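Regulatory protein SWI6 (Saccharomyces cerevisiae, PDB 2XFV) acts in cell-cycle-dependent transcription as the partner of SWI4 in SBF and of MBP1 in MBF, and is seen here as its amino-terminal domain. Local coordinates at residues L9-H12 / N13-P16. Numbering follows the deposited sequence.
Sequences LGPH and NEIP
Glu14 folds its side chain back over the turn it follows, and OE1 takes the backbone N-H of His12 at 2.9 Å. The amide arrives on the syn side of the carboxylate but 32° out of its plane. Two bends bring the group there: CG sits between the backbone N and the carbonyl carbon (chi1 75°), and the chain kinks again at chi2. Glu14 OE2 passes the Pro11 ring, 3.7 Å from Pro11 CD, and lies at the edge of the His12 imidazole, whose plane is turned 49° from the carboxylate. Cutting Glu14 back to an alanine is likely to leave the His12 amide without this acceptor and to strip the Pro11 ring of the carboxylate packed beside it. This is the hairpin loop between strands 2-9 and 15-22: a type I turn runs from Gly10 to Asn13, closed by Asn13 N to Gly10 O at 3.1 Å, and a classic beta bulge sets both Glu14 and Ile15 opposite Leu9. Within it Leu9 and Ile15 form an antiparallel hydrogen-bonded pair, with Leu9 N to Ile15 O at 2.8 Å and Ile15 N to Leu9 O at 3.0 Å. Their side chains share one face of the hairpin and meet at a slant, Leu9 CG 4.0 Å from Ile15 CB. Ile15 CD1 reaches back over Gly10 CA at 3.8 Å, where a beta carbon on Gly10 would collide with both Ile15 CD1 and Glu14 OE1. Leu9 rests on Ile46 and Asn47, Ile15 on Thr49.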
# COMPACT_ATOMS: atom_id res chain seq x y z
N LEU A 9 9.68 -10.47 10.60
CA LEU A 9 9.30 -11.50 9.64
C LEU A 9 10.35 -12.60 9.57
O LEU A 9 11.28 -12.63 10.37
CB LEU A 9 9.07 -10.90 8.24
CG LEU A 9 10.20 -10.04 7.69
CD1 LEU A 9 10.47 -10.36 6.24
CD2 LEU A 9 9.86 -8.57 7.87
N GLY A 10 10.19 -13.51 8.61
CA GLY A 10 11.04 -14.68 8.53
C GLY A 10 10.47 -15.84 9.34
O GLY A 10 9.61 -15.65 10.20
N PRO A 11 10.95 -17.06 9.07
CA PRO A 11 10.38 -18.27 9.66
C PRO A 11 10.47 -18.31 11.19
O PRO A 11 9.69 -19.01 11.83
CB PRO A 11 11.20 -19.41 9.03
CG PRO A 11 12.46 -18.77 8.58
CD PRO A 11 12.10 -17.36 8.19
N HIS A 12 11.40 -17.55 11.77
CA HIS A 12 11.53 -17.51 13.23
C HIS A 12 11.40 -16.09 13.79
O HIS A 12 11.87 -15.82 14.89
CB HIS A 12 12.86 -18.14 13.65
CG HIS A 12 13.05 -19.54 13.16
ND1 HIS A 12 13.85 -19.86 12.09
CD2 HIS A 12 12.52 -20.71 13.59
CE1 HIS A 12 13.82 -21.16 11.88
NE2 HIS A 12 13.01 -21.70 12.78
N ASN A 13 10.76 -15.21 13.02
CA ASN A 13 10.59 -13.81 13.41
C ASN A 13 11.93 -13.17 13.73
O ASN A 13 12.04 -12.36 14.65
CB ASN A 13 9.64 -13.69 14.62
CG ASN A 13 8.24 -14.22 14.31
OD1 ASN A 13 7.64 -14.92 15.13
ND2 ASN A 13 7.74 -13.88 13.14
N GLU A 14 12.95 -13.54 12.96
CA GLU A 14 14.32 -13.10 13.22
C GLU A 14 14.72 -11.85 12.40
O GLU A 14 15.78 -11.26 12.64
CB GLU A 14 15.29 -14.26 12.97
CG GLU A 14 15.56 -14.59 11.49
CD GLU A 14 14.61 -15.63 10.88
OE1 GLU A 14 13.39 -15.54 11.08
OE2 GLU A 14 15.10 -16.53 10.17
N ILE A 15 13.88 -11.46 11.45
CA ILE A 15 14.20 -10.32 10.58
C ILE A 15 13.36 -9.10 10.94
O ILE A 15 12.14 -9.10 10.74
CB ILE A 15 13.93 -10.64 9.09
CG1 ILE A 15 14.64 -11.93 8.67
CG2 ILE A 15 14.38 -9.48 8.22
CD1 ILE A 15 14.00 -12.58 7.46
N PRO A 16 14.00 -8.05 11.47
CA PRO A 16 13.24 -6.85 11.83
C PRO A 16 13.13 -5.84 10.69
O PRO A 16 14.07 -5.64 9.92
CB PRO A 16 14.11 -6.24 12.94
CG PRO A 16 15.51 -6.59 12.52
CD PRO A 16 15.42 -7.95 11.85